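Ferric vibriobactin ABC transporter, periplasmic ferric vibriobactin-binding protein (Vibrio cholerae, PDB 3R5T) binds ferric vibriobactin in the periplasm and probably delivers it to an ABC transporter for import. Local coordinates at residues P161-Y170 against L222-I233. Sequence-based numbering, arbitrary orientation.
Sequences PKGRANIVSY and LTQLQAETTFLI. With VBN ((4S,5R)-N-{3-[(2,3-dihydroxybenzoyl)amino]propyl}-2-(2,3-dihydroxyphenyl)-N-[3-({[(4S,5R)-2-(2,3-dihydroxyphenyl)-5-met hyl-4,5-dihydro-1,3-oxazol-4-yl]carbonyl}amino)propyl]-5-methyl-4,5-dihydro-1,3-oxazole-4-carboxamide), chain B.
V168 fills the middle of the tight part of this contact, its CG2 resting 4.0 Å from L225 CD1 while CG1 reaches L222 CD2. A branched valine suits the place: with CG1 anti to the backbone N (chi1 174°) its two methyls spread over different leucines, and L232 lies alongside, pointing the same way. Next to this apolar patch N166 is buried, and an amide suits it by offering both an acceptor and a donor. OD1 takes the T230 hydroxyl at 2.7 Å, in the carbonyl plane on a lone pair, and ND2 donates to water 3 and to E198. On the other face, I167 CG2 meets I233 CG2 at 3.6 Å and A165, small enough to sit at the ring edge of F231, approaches its CE2. Strand 165-169 is central in the mixed five-stranded sheet of one lobe, with 229-233 its parallel neighbour and 177-180 antiparallel on its other side; F231 N to N166 O (172°) is a strong backbone bond. Toward the exposed K162, G163 and R164 the join loosens: T229 N reaches R164 O only weakly (3.2 Å, 131°), and water 1 links K162 O, R164 O and T229 OG1. One firm grip remains, as E228, long enough to fold back, brings OE1 2.8 Å from R164 N, which lies above the carboxylate plane. G163, lacking a CB, suits both its backbone angles and the carboxylate beside it. At the far end, S169 OG donates to OAC of vibriobactin at 2.7 Å.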
loop_
_atom_site.group_PDB
_atom_site.type_symbol
_atom_site.label_atom_id
_atom_site.label_comp_id
_atom_site.label_asym_id
_atom_site.label_seq_id
_atom_site.Cartn_x
_atom_site.Cartn_y
_atom_site.Cartn_z
ATOM N N PRO A 161 -4.330 22.983 0.434
ATOM C CA PRO A 161 -5.278 23.766 -0.358
ATOM C C PRO A 161 -6.665 23.649 0.254
ATOM O O PRO A 161 -6.967 22.649 0.907
ATOM C CB PRO A 161 -5.241 23.072 -1.731
ATOM C CG PRO A 161 -3.924 22.392 -1.771
ATOM C CD PRO A 161 -3.694 21.920 -0.369
ATOM N N LYS A 162 -7.496 24.664 0.056
ATOM C CA LYS A 162 -8.865 24.615 0.542
ATOM C C LYS A 162 -9.645 23.512 -0.158
ATOM O O LYS A 162 -9.367 23.185 -1.314
ATOM C CB LYS A 162 -9.553 25.962 0.328
ATOM C CG LYS A 162 -8.774 27.134 0.894
ATOM C CD LYS A 162 -8.416 26.895 2.354
ATOM C CE LYS A 162 -7.571 28.032 2.910
ATOM N NZ LYS A 162 -7.224 27.816 4.345
ATOM N N GLY A 163 -10.608 22.931 0.545
ATOM C CA GLY A 163 -11.507 21.962 -0.057
ATOM C C GLY A 163 -11.044 20.528 0.105
ATOM O O GLY A 163 -10.559 20.146 1.165
ATOM N N ARG A 164 -11.193 19.739 -0.956
ATOM C CA ARG A 164 -10.938 18.309 -0.891
ATOM C C ARG A 164 -9.943 17.876 -1.953
ATOM O O ARG A 164 -9.591 18.655 -2.840
ATOM C CB ARG A 164 -12.236 17.532 -1.101
ATOM C CG ARG A 164 -13.373 18.000 -0.193
ATOM C CD ARG A 164 -14.583 17.095 -0.350
ATOM N NE ARG A 164 -15.207 17.233 -1.661
ATOM C CZ ARG A 164 -15.982 16.299 -2.205
ATOM N NH1 ARG A 164 -16.512 16.488 -3.403
ATOM N NH2 ARG A 164 -16.223 15.175 -1.544
ATOM N N ALA A 165 -9.494 16.636 -1.833
ATOM C CA ALA A 165 -8.582 16.055 -2.815
ATOM C C ALA A 165 -9.052 14.682 -3.237
ATOM O O ALA A 165 -9.644 13.949 -2.451
ATOM C CB ALA A 165 -7.171 15.961 -2.244
ATOM N N ASN A 166 -8.762 14.317 -4.486
ATOM C CA ASN A 166 -8.903 12.925 -4.903
ATOM C C ASN A 166 -7.530 12.305 -5.162
ATOM O O ASN A 166 -6.533 13.012 -5.254
ATOM C CB ASN A 166 -9.814 12.769 -6.137
ATOM C CG ASN A 166 -9.490 13.744 -7.228
ATOM O OD1 ASN A 166 -8.335 13.881 -7.639
ATOM N ND2 ASN A 166 -10.521 14.443 -7.721
ATOM N N ILE A 167 -7.493 10.984 -5.229
ATOM C CA ILE A 167 -6.270 10.251 -5.499
ATOM C C ILE A 167 -6.528 9.362 -6.692
ATOM O O ILE A 167 -7.441 8.529 -6.678
ATOM C CB ILE A 167 -5.848 9.379 -4.295
ATOM C CG1 ILE A 167 -5.680 10.256 -3.050
ATOM C CG2 ILE A 167 -4.557 8.628 -4.615
ATOM C CD1 ILE A 167 -5.521 9.442 -1.757
ATOM N N VAL A 168 -5.726 9.526 -7.737
ATOM C CA VAL A 168 -6.016 8.896 -9.011
ATOM C C VAL A 168 -4.849 8.041 -9.490
ATOM O O VAL A 168 -3.690 8.428 -9.361
ATOM C CB VAL A 168 -6.287 9.980 -10.086
ATOM C CG1 VAL A 168 -6.457 9.364 -11.476
ATOM C CG2 VAL A 168 -7.498 10.835 -9.712
ATOM N N SER A 169 -5.174 6.882 -10.054
ATOM C CA SER A 169 -4.235 6.089 -10.850
ATOM C C SER A 169 -4.572 6.331 -12.316
ATOM O O SER A 169 -5.598 5.885 -12.813
ATOM C CB SER A 169 -4.355 4.610 -10.499
ATOM O OG SER A 169 -3.412 3.845 -11.242
ATOM N N TYR A 170 -3.700 7.063 -12.996
ATOM C CA TYR A 170 -3.983 7.560 -14.345
ATOM C C TYR A 170 -3.268 6.790 -15.431
ATOM O O TYR A 170 -2.061 6.558 -15.346
ATOM C CB TYR A 170 -3.588 9.032 -14.423
ATOM C CG TYR A 170 -3.795 9.697 -15.763
ATOM C CD1 TYR A 170 -5.073 10.010 -16.224
ATOM C CD2 TYR A 170 -2.708 10.080 -16.549
ATOM C CE1 TYR A 170 -5.263 10.663 -17.439
ATOM C CE2 TYR A 170 -2.892 10.732 -17.775
ATOM C CZ TYR A 170 -4.164 11.005 -18.219
ATOM O OH TYR A 170 -4.339 11.657 -19.431
ATOM N N LEU A 222 -13.420 10.358 -15.173
ATOM C CA LEU A 222 -12.436 11.291 -14.623
ATOM C C LEU A 222 -12.886 12.736 -14.760
ATOM O O LEU A 222 -12.583 13.572 -13.898
ATOM C CB LEU A 222 -11.066 11.122 -15.294
ATOM C CG LEU A 222 -10.244 9.866 -14.978
ATOM C CD1 LEU A 222 -8.971 9.896 -15.801
ATOM C CD2 LEU A 222 -9.926 9.758 -13.479
ATOM N N THR A 223 -13.624 13.039 -15.824
ATOM C CA THR A 223 -14.101 14.408 -16.028
ATOM C C THR A 223 -15.102 14.845 -14.968
ATOM O O THR A 223 -15.372 16.029 -14.842
ATOM C CB THR A 223 -14.773 14.610 -17.398
ATOM O OG1 THR A 223 -15.988 13.850 -17.457
ATOM C CG2 THR A 223 -13.839 14.208 -18.538
ATOM N N GLN A 224 -15.644 13.886 -14.214
ATOM C CA GLN A 224 -16.690 14.176 -13.232
ATOM C C GLN A 224 -16.152 14.400 -11.826
ATOM O O GLN A 224 -16.922 14.723 -10.915
ATOM C CB GLN A 224 -17.735 13.059 -13.238
ATOM C CG GLN A 224 -18.418 12.906 -14.598
ATOM C CD GLN A 224 -19.371 11.719 -14.661
ATOM O OE1 GLN A 224 -18.955 10.571 -14.575
ATOM N NE2 GLN A 224 -20.660 12.002 -14.835
ATOM N N LEU A 225 -14.841 14.256 -11.649
ATOM C CA LEU A 225 -14.240 14.473 -10.329
ATOM C C LEU A 225 -14.367 15.940 -9.904
ATOM O O LEU A 225 -14.161 16.854 -10.704
ATOM C CB LEU A 225 -12.779 14.007 -10.322
ATOM C CG LEU A 225 -12.600 12.502 -10.497
ATOM C CD1 LEU A 225 -11.138 12.152 -10.773
ATOM C CD2 LEU A 225 -13.099 11.772 -9.267
ATOM N N GLN A 226 -14.718 16.175 -8.644
ATOM C CA GLN A 226 -15.007 17.543 -8.223
ATOM C C GLN A 226 -13.949 18.187 -7.330
ATOM O O GLN A 226 -13.967 19.407 -7.126
ATOM C CB GLN A 226 -16.378 17.623 -7.543
ATOM C CG GLN A 226 -17.554 17.188 -8.417
ATOM C CD GLN A 226 -17.975 18.241 -9.440
ATOM O OE1 GLN A 226 -19.120 18.247 -9.902
ATOM N NE2 GLN A 226 -17.056 19.131 -9.796
ATOM N N ALA A 227 -13.032 17.386 -6.800
ATOM C CA ALA A 227 -12.070 17.923 -5.843
ATOM C C ALA A 227 -11.154 18.982 -6.455
ATOM O O ALA A 227 -10.788 18.934 -7.640
ATOM C CB ALA A 227 -11.257 16.809 -5.182
ATOM N N GLU A 228 -10.781 19.929 -5.607
ATOM C CA GLU A 228 -9.944 21.051 -5.981
ATOM C C GLU A 228 -8.478 20.664 -6.110
ATOM O O GLU A 228 -7.676 21.428 -6.646
ATOM C CB GLU A 228 -10.082 22.161 -4.939
ATOM C CG GLU A 228 -11.489 22.735 -4.827
ATOM C CD GLU A 228 -12.335 22.144 -3.694
ATOM O OE1 GLU A 228 -12.180 20.953 -3.322
ATOM O OE2 GLU A 228 -13.186 22.898 -3.170
ATOM N N THR A 229 -8.137 19.479 -5.611
ATOM C CA THR A 229 -6.767 18.988 -5.631
ATOM C C THR A 229 -6.767 17.531 -6.074
ATOM O O THR A 229 -7.658 16.769 -5.708
ATOM C CB THR A 229 -6.105 19.126 -4.245
ATOM O OG1 THR A 229 -6.004 20.519 -3.912
ATOM C CG2 THR A 229 -4.711 18.501 -4.231
ATOM N N THR A 230 -5.788 17.157 -6.893
ATOM C CA THR A 230 -5.631 15.775 -7.325
ATOM C C THR A 230 -4.217 15.294 -7.044
ATOM O O THR A 230 -3.250 15.975 -7.375
ATOM C CB THR A 230 -5.892 15.613 -8.845
ATOM O OG1 THR A 230 -7.278 15.835 -9.125
ATOM C CG2 THR A 230 -5.486 14.193 -9.326
ATOM N N PHE A 231 -4.106 14.121 -6.421
ATOM C CA PHE A 231 -2.825 13.478 -6.226
ATOM C C PHE A 231 -2.761 12.249 -7.125
ATOM O O PHE A 231 -3.702 11.439 -7.149
ATOM C CB PHE A 231 -2.657 13.060 -4.763
ATOM C CG PHE A 231 -2.521 14.218 -3.808
ATOM C CD1 PHE A 231 -1.303 14.858 -3.670
ATOM C CD2 PHE A 231 -3.605 14.663 -3.051
ATOM C CE1 PHE A 231 -1.162 15.931 -2.806
ATOM C CE2 PHE A 231 -3.469 15.725 -2.173
ATOM C CZ PHE A 231 -2.248 16.363 -2.052
ATOM N N LEU A 232 -1.648 12.083 -7.836
ATOM C CA LEU A 232 -1.483 10.949 -8.747
ATOM C C LEU A 232 -0.532 9.897 -8.178
ATOM O O LEU A 232 0.631 10.183 -7.871
ATOM C CB LEU A 232 -0.973 11.459 -10.102
ATOM C CG LEU A 232 -2.049 12.292 -10.820
ATOM C CD1 LEU A 232 -1.433 13.276 -11.782
ATOM C CD2 LEU A 232 -3.048 11.390 -11.546
ATOM N N ILE A 233 -1.001 8.664 -8.068
ATOM C CA ILE A 233 -0.100 7.631 -7.572
ATOM C C ILE A 233 0.959 7.267 -8.599
ATOM O O ILE A 233 0.734 7.423 -9.800
ATOM C CB ILE A 233 -0.844 6.370 -7.061
ATOM C CG1 ILE A 233 -1.519 5.588 -8.191
ATOM C CG2 ILE A 233 -1.811 6.760 -5.946
ATOM C CD1 ILE A 233 -1.961 4.194 -7.731
HETATM C C VBN B . -2.823 -3.702 -13.403
HETATM N N VBN B . -2.831 -5.180 -11.344
HETATM O O VBN B . -4.002 -3.577 -13.396
HETATM C CA VBN B . -2.130 -4.750 -12.541
HETATM C CB VBN B . -1.895 -6.127 -13.269
HETATM C CAB VBN B . 4.768 -1.559 -9.941
HETATM O OAC VBN B . -4.245 1.502 -12.201
HETATM O OAD VBN B . 2.388 -4.015 -12.989
HETATM O OAF VBN B . -3.392 -2.699 -7.976
HETATM O OAG VBN B . -6.621 -6.101 -7.847
HETATM O OAH VBN B . -2.189 -5.489 -8.106
HETATM O OAI VBN B . -3.245 -2.250 -10.595
HETATM O OAJ VBN B . -4.667 -5.024 -9.404
HETATM O OAK VBN B . -0.720 -3.896 -9.742
HETATM C CAL VBN B . -4.625 0.830 -8.085
HETATM C CAM VBN B . -6.013 -8.802 -10.342
HETATM C CAN VBN B . 1.253 -6.133 -6.861
HETATM C CAO VBN B . -4.243 -0.448 -7.554
HETATM C CAP VBN B . -6.557 -8.104 -9.226
HETATM C CAQ VBN B . -0.177 -6.191 -6.944
HETATM C CAR VBN B . -4.554 1.084 -9.504
HETATM C CAS VBN B . -5.027 -8.211 -11.144
HETATM C CAT VBN B . 1.999 -5.344 -7.774
HETATM C CAU VBN B . -2.983 -0.746 -15.077
HETATM C CAV VBN B . 0.206 -2.153 -15.284
HETATM C CAW VBN B . -4.212 -0.490 -14.187
HETATM C CAX VBN B . 1.744 -2.198 -15.127
HETATM C CAY VBN B . -2.705 -2.213 -15.413
HETATM C CAZ VBN B . -0.560 -3.189 -14.444
HETATM N NBB VBN B . -4.044 -0.721 -12.755
HETATM N NBC VBN B . 2.140 -1.818 -13.773
HETATM N NBD VBN B . 1.517 -2.723 -10.423
HETATM O OBF VBN B . 3.475 -3.696 -9.578
HETATM C CBG VBN B . -4.108 0.389 -11.832
HETATM C CBH VBN B . 2.417 -2.841 -12.760
HETATM C CBJ VBN B . -3.676 -6.260 -11.784
HETATM C CBK VBN B . -3.790 -1.466 -8.442
HETATM C CBL VBN B . -6.110 -6.805 -8.922
HETATM C CBM VBN B . -0.815 -5.454 -7.939
HETATM C CBN VBN B . -3.726 -1.233 -9.785
HETATM C CBO VBN B . -5.171 -6.255 -9.695
HETATM C CBP VBN B . -0.089 -4.695 -8.817
HETATM C CBQ VBN B . -4.124 0.101 -10.335
HETATM C CBR VBN B . -4.591 -6.987 -10.831
HETATM C CBS VBN B . 1.372 -4.619 -8.717
HETATM C CBU VBN B . 3.949 -2.678 -10.561
HETATM C CBW VBN B . 2.105 -3.858 -9.784
HETATM C CBX VBN B . 2.589 -2.313 -11.341
HETATM N NBY VBN B . -2.011 -2.991 -14.383
HETATM O OG1 VBN B . -3.071 -6.951 -12.855
HETATM C CG2 VBN B . -0.513 -6.755 -13.198
HETATM O O HOH W 1 -8.146 20.756 -2.132
HETATM O O HOH W 2 -14.921 19.152 -3.607
HETATM O O HOH W 3 -10.686 16.955 -9.532
HETATM O O HOH W 4 -1.124 7.589 -11.873
#